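Local structure of putative phophotriesterase (Proteus mirabilis, 3RHG) at residues D67-K72 with V295-M300; I78-N83 with W301-G306. The protein probably hydrolyses ester bonds as a member of the phosphotriesterase family, using two divalent metal ions, seen as zinc, bound in each subunit. All coordinates share one frame; numbering follows the deposited sequence.

Contact 1. Residues D67-K72 with V295-M300; sequences DNMDKK and VFLKQM
Asn68 meets Gln299 through its side-chain amide, which bonds at both of its polar atoms. OD1 of Asn68 accepts from the backbone N of Gln299 at 2.9 Å, the donor lying in the carbonyl plane with a C=O...N angle of 158°. ND2 of Asn68 gives a hydrogen to a lone pair of OE1 of Gln299 at 2.8 Å, and the two amide planes stand 35° apart. Two bonds, one at each end, fix which way round the Asn68 amide sits; ND2 is also bonded to the carbonyl of Pro62. The reach depends on Asn68 holding CG anti to its main-chain nitrogen (chi1 -159°).

Lys298 runs extended beyond CG, passing the backbone O of Asp67, to end in a salt bridge: its NZ lies 2.8 Å from OD1 of Asp67, which it meets from above the carboxylate plane. Lys72 crosses this aliphatic chain, CD of Lys72 lying 3.8 Å from CG of Lys298. An apolar contact adds to these bonds: SD of Met69 lies 3.8 Å from CD2 of Leu297, the two side chains side by side and pointing the same way.

Further out, one water links the backbone O atoms of Asn68 and Phe296 to NZ of Lys72, and a second joins NZ of Lys298 to the carbonyl of Lys71. Val50 N holds the other carboxylate oxygen of Asp67, while Asn28 O receives a bond from Lys72 NZ. These bonds join helix 66-69 to the loop after strand 289-291. The same loop carries Phe296 of the benzoic acid pocket, which places the contact beside the active site of a metal-dependent (beta/alpha)8 barrel.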
ATOM      1  N   ASP A  67     -19.200   5.932  -7.280  1.00 30.25           N
ATOM      2  CA  ASP A  67     -18.422   7.011  -7.891  1.00 29.22           C
ATOM      3  C   ASP A  67     -17.088   6.483  -8.418  1.00 26.80           C
ATOM      4  O   ASP A  67     -16.586   6.933  -9.464  1.00 27.66           O
ATOM      5  CB  ASP A  67     -18.172   8.138  -6.892  1.00 30.58           C
ATOM      6  CG  ASP A  67     -17.404   9.301  -7.500  1.00 30.30           C
ATOM      7  OD1 ASP A  67     -17.851   9.836  -8.549  1.00 33.58           O
ATOM      8  OD2 ASP A  67     -16.357   9.683  -6.929  1.00 31.62           O
ATOM      9  N   ASN A  68     -16.502   5.529  -7.693  1.00 26.48           N
ATOM     10  CA  ASN A  68     -15.204   4.953  -8.080  1.00 25.21           C
ATOM     11  C   ASN A  68     -15.278   4.253  -9.429  1.00 24.32           C
ATOM     12  O   ASN A  68     -14.281   4.199 -10.183  1.00 24.39           O
ATOM     13  CB  ASN A  68     -14.770   3.945  -7.001  1.00 25.17           C
ATOM     14  CG  ASN A  68     -13.294   3.666  -7.006  1.00 24.07           C
ATOM     15  OD1 ASN A  68     -12.476   4.519  -7.371  1.00 22.49           O
ATOM     16  ND2 ASN A  68     -12.935   2.474  -6.557  1.00 23.35           N
ATOM     17  N   MET A  69     -16.474   3.755  -9.732  1.00 25.48           N
ATOM     18  CA  MET A  69     -16.768   2.911 -10.887  1.00 25.36           C
ATOM     19  C   MET A  69     -17.398   3.695 -12.043  1.00 29.35           C
ATOM     20  O   MET A  69     -17.641   3.132 -13.111  1.00 30.42           O
ATOM     21  CB  MET A  69     -17.767   1.813 -10.447  1.00 26.73           C
ATOM     22  CG  MET A  69     -17.288   0.979  -9.263  1.00 26.96           C
ATOM     23  SD  MET A  69     -15.950  -0.098  -9.778  1.00 29.89           S
ATOM     24  CE  MET A  69     -16.905  -1.514 -10.321  1.00 33.76           C
ATOM     25  N   ASP A  70     -17.667   4.983 -11.821  1.00 28.66           N
ATOM     26  CA  ASP A  70     -18.454   5.789 -12.751  1.00 28.01           C
ATOM     27  C   ASP A  70     -17.559   6.404 -13.812  1.00 28.47           C
ATOM     28  O   ASP A  70     -16.325   6.290 -13.733  1.00 27.46           O
ATOM     29  CB  ASP A  70     -19.186   6.881 -11.961  1.00 29.10           C
ATOM     30  CG  ASP A  70     -20.433   7.410 -12.662  1.00 37.27           C
ATOM     31  OD1 ASP A  70     -20.774   6.998 -13.796  1.00 33.93           O
ATOM     32  OD2 ASP A  70     -21.093   8.262 -12.041  1.00 46.25           O
ATOM     33  N   LYS A  71     -18.178   7.037 -14.809  1.00 29.76           N
ATOM     34  CA  LYS A  71     -17.433   7.730 -15.866  1.00 25.86           C
ATOM     35  C   LYS A  71     -16.433   8.757 -15.309  1.00 27.45           C
ATOM     36  O   LYS A  71     -16.623   9.316 -14.211  1.00 28.88           O
ATOM     37  CB  LYS A  71     -18.374   8.357 -16.901  1.00 36.58           C
ATOM     38  CG  LYS A  71     -19.476   9.189 -16.315  1.00 40.43           C
ATOM     39  CD  LYS A  71     -20.581   9.490 -17.348  1.00 46.17           C
ATOM     40  CE  LYS A  71     -20.138  10.501 -18.380  1.00 47.35           C
ATOM     41  NZ  LYS A  71     -21.328  11.092 -19.105  1.00 46.42           N
ATOM     42  N   LYS A  72     -15.360   8.979 -16.063  1.00 25.79           N
ATOM     43  CA  LYS A  72     -14.257   9.820 -15.616  1.00 24.95           C
ATOM     44  C   LYS A  72     -14.384  11.206 -16.256  1.00 26.04           C
ATOM     45  O   LYS A  72     -14.302  11.333 -17.477  1.00 29.73           O
ATOM     46  CB  LYS A  72     -12.909   9.166 -15.993  1.00 21.91           C
ATOM     47  CG  LYS A  72     -12.804   7.671 -15.593  1.00 23.43           C
ATOM     48  CD  LYS A  72     -12.961   7.501 -14.079  1.00 23.98           C
ATOM     49  CE  LYS A  72     -12.853   6.034 -13.633  1.00 20.91           C
ATOM     50  NZ  LYS A  72     -13.872   5.176 -14.296  1.00 22.77           N
ATOM     51  N   VAL A 295      -4.360   2.487 -14.448  1.00 17.33           N
ATOM     52  CA  VAL A 295      -5.353   3.361 -13.811  1.00 18.40           C
ATOM     53  C   VAL A 295      -6.725   2.999 -14.382  1.00 19.43           C
ATOM     54  O   VAL A 295      -6.912   3.022 -15.596  1.00 20.06           O
ATOM     55  CB  VAL A 295      -5.052   4.856 -14.039  1.00 19.31           C
ATOM     56  CG1 VAL A 295      -6.244   5.730 -13.588  1.00 23.63           C
ATOM     57  CG2 VAL A 295      -3.777   5.251 -13.295  1.00 20.61           C
ATOM     58  N   PHE A 296      -7.685   2.657 -13.520  1.00 19.86           N
ATOM     59  CA  PHE A 296      -9.002   2.280 -14.015  1.00 18.31           C
ATOM     60  C   PHE A 296     -10.102   2.574 -13.010  1.00 20.20           C
ATOM     61  O   PHE A 296     -11.270   2.277 -13.274  1.00 21.47           O
ATOM     62  CB  PHE A 296      -9.040   0.806 -14.463  1.00 20.92           C
ATOM     63  CG  PHE A 296      -9.204  -0.208 -13.335  1.00 19.60           C
ATOM     64  CD1 PHE A 296     -10.439  -0.824 -13.124  1.00 21.21           C
ATOM     65  CD2 PHE A 296      -8.116  -0.585 -12.529  1.00 19.03           C
ATOM     66  CE1 PHE A 296     -10.616  -1.776 -12.095  1.00 20.30           C
ATOM     67  CE2 PHE A 296      -8.261  -1.540 -11.498  1.00 20.25           C
ATOM     68  CZ  PHE A 296      -9.507  -2.149 -11.295  1.00 21.29           C
ATOM     69  N   LEU A 297      -9.709   3.168 -11.879  1.00 20.65           N
ATOM     70  CA  LEU A 297     -10.597   3.533 -10.776  1.00 19.20           C
ATOM     71  C   LEU A 297     -10.237   4.930 -10.325  1.00 21.76           C
ATOM     72  O   LEU A 297      -9.067   5.314 -10.396  1.00 23.03           O
ATOM     73  CB  LEU A 297     -10.411   2.574  -9.593  1.00 21.75           C
ATOM     74  CG  LEU A 297     -10.767   1.098  -9.791  1.00 20.27           C
ATOM     75  CD1 LEU A 297     -10.182   0.213  -8.675  1.00 22.21           C
ATOM     76  CD2 LEU A 297     -12.322   0.890  -9.915  1.00 22.18           C
ATOM     77  N   LYS A 298     -11.216   5.696  -9.848  1.00 21.34           N
ATOM     78  CA  LYS A 298     -10.914   7.054  -9.433  1.00 21.22           C
ATOM     79  C   LYS A 298      -9.931   7.069  -8.264  1.00 20.45           C
ATOM     80  O   LYS A 298      -9.181   8.029  -8.096  1.00 22.94           O
ATOM     81  CB  LYS A 298     -12.196   7.843  -9.092  1.00 24.73           C
ATOM     82  CG  LYS A 298     -13.112   8.089 -10.292  1.00 24.57           C
ATOM     83  CD  LYS A 298     -14.172   9.120  -9.954  1.00 29.24           C
ATOM     84  CE  LYS A 298     -15.154   9.284 -11.094  1.00 28.07           C
ATOM     85  NZ  LYS A 298     -16.206  10.303 -10.771  1.00 29.59           N
ATOM     86  N   GLN A 299      -9.951   6.021  -7.437  1.00 22.27           N
ATOM     87  CA  GLN A 299      -9.078   5.987  -6.271  1.00 22.80           C
ATOM     88  C   GLN A 299      -7.601   5.935  -6.673  1.00 21.69           C
ATOM     89  O   GLN A 299      -6.720   6.223  -5.853  1.00 22.63           O
ATOM     90  CB  GLN A 299      -9.393   4.788  -5.379  1.00 21.99           C
ATOM     91  CG  GLN A 299      -8.862   3.489  -5.925  1.00 22.20           C
ATOM     92  CD  GLN A 299      -9.379   2.315  -5.115  1.00 24.78           C
ATOM     93  OE1 GLN A 299     -10.495   1.843  -5.332  1.00 24.47           O
ATOM     94  NE2 GLN A 299      -8.572   1.848  -4.164  1.00 24.70           N
ATOM     95  N   MET A 300      -7.323   5.582  -7.926  1.00 20.84           N
ATOM     96  CA  MET A 300      -5.933   5.505  -8.355  1.00 19.53           C
ATOM     97  C   MET A 300      -5.332   6.857  -8.743  1.00 22.15           C
ATOM     98  O   MET A 300      -4.104   6.997  -8.872  1.00 22.38           O
ATOM     99  CB  MET A 300      -5.773   4.507  -9.495  1.00 21.25           C
ATOM    100  CG  MET A 300      -6.209   3.113  -9.091  1.00 18.34           C
ATOM    101  SD  MET A 300      -6.129   1.895 -10.403  1.00 20.54           S
ATOM    102  CE  MET A 300      -4.343   1.834 -10.743  1.00 20.92           C
TER
HETATM  103  O   HOH W   1     -13.822   2.962 -12.702  1.00 25.49           O
HETATM  104  O   HOH W   2     -18.306  10.462 -12.572  1.00 39.26           O

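Contact 2. Residues I78-N83 with W301-G306; sequences IFELNN and WAKNGG
The indole of Trp301 carries the CG methylene of Glu80 over one face, a CH-pi contact in which CG lies 3.9 Å from the centroid of the five-membered ring and 24° off its normal. Beyond that methylene the carboxylate of Glu80 is turned only 20° from the indole plane, and its CD lies 3.5 Å from CB of Trp301. Lys72 approaches the benzo rim at CZ2 from the side opposite Glu80, and Asp76 of helix 74-86 also touches the Trp301 side chain. The second ring, that of Phe79, meets Lys303 obliquely, CD2 of Phe79 being 4.0 Å from CD of Lys303.

Both oxygens of Glu80 take backbone N-H groups of successive residues. OE1 of Glu80 accepts from N of Ala302 at 2.8 Å, approached from above the carboxylate plane, whereas OE2 of Glu80 receives N of Lys303 at 2.9 Å on its syn side. The first torsion of Glu80 puts CG over the indole, and the bend at chi2 (-70°) then turns the carboxylate to the two amides. Beside it, the aliphatic part of Lys303 passes close, with its CG 3.3 Å from OE2 of Glu80. Lys303 also packs on Asp53 of the second subunit, so this edge of the contact borders the dimer interface.

The amides of Ala302 and Lys303 stand at the start of the short 3-10 segment 302-304. Just before this segment, the carbonyl O of Trp301 accepts from N of Asn304 and N of Gly306, which come from opposite faces of its plane. The lysine ammonium does not touch the carboxylate, as NZ of Lys303 lies 5.5 Å from OE2 of Glu80. Bonded instead to N-H groups at a helical N-terminal end, the buried carboxylate would probably be stabilised in its ionised form by main-chain dipoles.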
ATOM      1  N   ILE A  78      -7.488  15.230 -17.418  1.00 25.52           N
ATOM      2  CA  ILE A  78      -6.463  16.174 -17.857  1.00 24.91           C
ATOM      3  C   ILE A  78      -5.565  16.574 -16.685  1.00 26.44           C
ATOM      4  O   ILE A  78      -4.343  16.646 -16.827  1.00 26.94           O
ATOM      5  CB  ILE A  78      -7.082  17.410 -18.524  1.00 27.46           C
ATOM      6  CG1 ILE A  78      -7.619  17.025 -19.905  1.00 31.51           C
ATOM      7  CG2 ILE A  78      -6.057  18.535 -18.628  1.00 31.37           C
ATOM      8  CD1 ILE A  78      -8.412  18.110 -20.586  1.00 38.67           C
ATOM      9  N   PHE A  79      -6.161  16.828 -15.519  1.00 24.36           N
ATOM     10  CA  PHE A  79      -5.372  17.170 -14.355  1.00 28.58           C
ATOM     11  C   PHE A  79      -4.359  16.058 -14.046  1.00 26.44           C
ATOM     12  O   PHE A  79      -3.190  16.312 -13.783  1.00 28.34           O
ATOM     13  CB  PHE A  79      -6.288  17.412 -13.153  1.00 31.21           C
ATOM     14  CG  PHE A  79      -5.568  17.902 -11.942  1.00 38.33           C
ATOM     15  CD1 PHE A  79      -5.228  19.246 -11.817  1.00 45.48           C
ATOM     16  CD2 PHE A  79      -5.231  17.029 -10.919  1.00 42.09           C
ATOM     17  CE1 PHE A  79      -4.565  19.705 -10.697  1.00 51.52           C
ATOM     18  CE2 PHE A  79      -4.563  17.492  -9.786  1.00 46.02           C
ATOM     19  CZ  PHE A  79      -4.230  18.827  -9.682  1.00 48.48           C
ATOM     20  N   GLU A  80      -4.811  14.814 -14.098  1.00 24.99           N
ATOM     21  CA  GLU A  80      -3.941  13.683 -13.792  1.00 26.69           C
ATOM     22  C   GLU A  80      -2.884  13.470 -14.868  1.00 24.53           C
ATOM     23  O   GLU A  80      -1.738  13.115 -14.571  1.00 26.11           O
ATOM     24  CB  GLU A  80      -4.780  12.427 -13.607  1.00 25.47           C
ATOM     25  CG  GLU A  80      -5.554  12.452 -12.293  1.00 26.69           C
ATOM     26  CD  GLU A  80      -4.632  12.307 -11.090  1.00 27.32           C
ATOM     27  OE1 GLU A  80      -3.768  11.395 -11.117  1.00 27.98           O
ATOM     28  OE2 GLU A  80      -4.780  13.092 -10.118  1.00 27.38           O
ATOM     29  N   LEU A  81      -3.263  13.706 -16.123  1.00 25.49           N
ATOM     30  CA  LEU A  81      -2.335  13.546 -17.224  1.00 27.93           C
ATOM     31  C   LEU A  81      -1.213  14.570 -17.149  1.00 28.75           C
ATOM     32  O   LEU A  81      -0.097  14.318 -17.602  1.00 31.61           O
ATOM     33  CB  LEU A  81      -3.065  13.694 -18.552  1.00 28.92           C
ATOM     34  CG  LEU A  81      -3.835  12.473 -19.036  1.00 33.31           C
ATOM     35  CD1 LEU A  81      -4.670  12.859 -20.244  1.00 35.98           C
ATOM     36  CD2 LEU A  81      -2.856  11.312 -19.363  1.00 37.08           C
ATOM     37  N   ASN A  82      -1.503  15.735 -16.585  1.00 34.10           N
ATOM     38  CA  ASN A  82      -0.477  16.760 -16.494  1.00 38.39           C
ATOM     39  C   ASN A  82       0.708  16.307 -15.645  1.00 37.35           C
ATOM     40  O   ASN A  82       1.850  16.705 -15.904  1.00 39.82           O
ATOM     41  CB  ASN A  82      -1.064  18.104 -16.042  1.00 38.60           C
ATOM     42  CG  ASN A  82      -1.893  18.772 -17.139  1.00 49.32           C
ATOM     43  OD1 ASN A  82      -1.730  18.468 -18.323  1.00 52.63           O
ATOM     44  ND2 ASN A  82      -2.791  19.674 -16.747  1.00 53.06           N
ATOM     45  N   ASN A  83       0.451  15.443 -14.665  1.00 39.38           N
ATOM     46  CA  ASN A  83       1.529  14.856 -13.870  1.00 37.96           C
ATOM     47  C   ASN A  83       2.484  14.037 -14.732  1.00 35.07           C
ATOM     48  O   ASN A  83       3.701  14.058 -14.533  1.00 39.84           O
ATOM     49  CB  ASN A  83       0.964  13.987 -12.742  1.00 39.74           C
ATOM     50  CG  ASN A  83       0.207  14.807 -11.704  1.00 39.84           C
ATOM     51  OD1 ASN A  83       0.622  15.916 -11.369  1.00 52.10           O
ATOM     52  ND2 ASN A  83      -0.905  14.269 -11.198  1.00 39.19           N
ATOM     53  N   TRP A 301      -6.185   7.857  -8.943  1.00 20.52           N
ATOM     54  CA  TRP A 301      -5.687   9.184  -9.279  1.00 19.52           C
ATOM     55  C   TRP A 301      -4.857   9.758  -8.131  1.00 22.88           C
ATOM     56  O   TRP A 301      -5.226   9.597  -6.957  1.00 23.83           O
ATOM     57  CB  TRP A 301      -6.874  10.113  -9.525  1.00 22.05           C
ATOM     58  CG  TRP A 301      -7.629   9.822 -10.774  1.00 23.89           C
ATOM     59  CD1 TRP A 301      -7.187   9.137 -11.883  1.00 23.27           C
ATOM     60  CD2 TRP A 301      -8.943  10.281 -11.082  1.00 24.32           C
ATOM     61  NE1 TRP A 301      -8.169   9.130 -12.850  1.00 25.44           N
ATOM     62  CE2 TRP A 301      -9.261   9.816 -12.376  1.00 26.80           C
ATOM     63  CE3 TRP A 301      -9.900  11.012 -10.368  1.00 27.84           C
ATOM     64  CZ2 TRP A 301     -10.498  10.075 -12.982  1.00 27.26           C
ATOM     65  CZ3 TRP A 301     -11.112  11.280 -10.972  1.00 24.11           C
ATOM     66  CH2 TRP A 301     -11.404  10.814 -12.266  1.00 27.17           C
ATOM     67  N   ALA A 302      -3.743  10.422  -8.457  1.00 22.83           N
ATOM     68  CA  ALA A 302      -2.911  11.069  -7.433  1.00 21.63           C
ATOM     69  C   ALA A 302      -3.663  12.113  -6.595  1.00 24.94           C
ATOM     70  O   ALA A 302      -3.408  12.248  -5.392  1.00 26.68           O
ATOM     71  CB  ALA A 302      -1.661  11.688  -8.062  1.00 23.99           C
ATOM     72  N   LYS A 303      -4.588  12.848  -7.216  1.00 25.01           N
ATOM     73  CA  LYS A 303      -5.377  13.853  -6.493  1.00 25.19           C
ATOM     74  C   LYS A 303      -6.209  13.219  -5.367  1.00 28.80           C
ATOM     75  O   LYS A 303      -6.644  13.890  -4.417  1.00 31.07           O
ATOM     76  CB  LYS A 303      -6.278  14.634  -7.470  1.00 29.16           C
ATOM     77  CG  LYS A 303      -7.359  13.785  -8.144  1.00 34.73           C
ATOM     78  CD  LYS A 303      -7.866  14.416  -9.442  1.00 48.43           C
ATOM     79  CE  LYS A 303      -9.034  15.343  -9.184  1.00 58.17           C
ATOM     80  NZ  LYS A 303      -8.706  16.364  -8.155  1.00 64.76           N
ATOM     81  N   ASN A 304      -6.441  11.922  -5.487  1.00 25.81           N
ATOM     82  CA  ASN A 304      -7.171  11.188  -4.454  1.00 25.37           C
ATOM     83  C   ASN A 304      -6.271  10.410  -3.506  1.00 25.22           C
ATOM     84  O   ASN A 304      -6.766   9.673  -2.657  1.00 28.55           O
ATOM     85  CB  ASN A 304      -8.236  10.281  -5.072  1.00 26.23           C
ATOM     86  CG  ASN A 304      -9.375  11.074  -5.690  1.00 27.07           C
ATOM     87  OD1 ASN A 304      -9.768  12.124  -5.167  1.00 31.05           O
ATOM     88  ND2 ASN A 304      -9.882  10.606  -6.829  1.00 24.49           N
ATOM     89  N   GLY A 305      -4.951  10.596  -3.638  1.00 24.22           N
ATOM     90  CA  GLY A 305      -3.985   9.875  -2.805  1.00 24.49           C
ATOM     91  C   GLY A 305      -3.517   8.552  -3.393  1.00 22.40           C
ATOM     92  O   GLY A 305      -2.789   7.788  -2.737  1.00 23.59           O
ATOM     93  N   GLY A 306      -3.913   8.276  -4.632  1.00 23.17           N
ATOM     94  CA  GLY A 306      -3.402   7.119  -5.363  1.00 20.85           C
ATOM     95  C   GLY A 306      -2.095   7.489  -5.995  1.00 19.11           C
ATOM     96  O   GLY A 306      -1.554   8.549  -5.688  1.00 23.59           O
TER

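From the N terminus, the chain passes helix 66-69 and then helix 74-86, runs through the intervening strands and helices of the barrel, and returns after strand 289-291. There contact 1 closes a loop with 222 residues between its segments, and contact 2, immediately after it, closes one of 217. The segments alternate, 67-72, 78-83, 295-300, 301-306, so the two closures cross. Their centres are 12 Å apart, and they touch directly: Lys298 O lies 3.0 Å from Asn304 ND2, and Lys72 CD packs 3.7 Å from Trp301 CZ2. Together they tie the successive helices 66-69 and 74-86 to the long loop preceding helix 311-322.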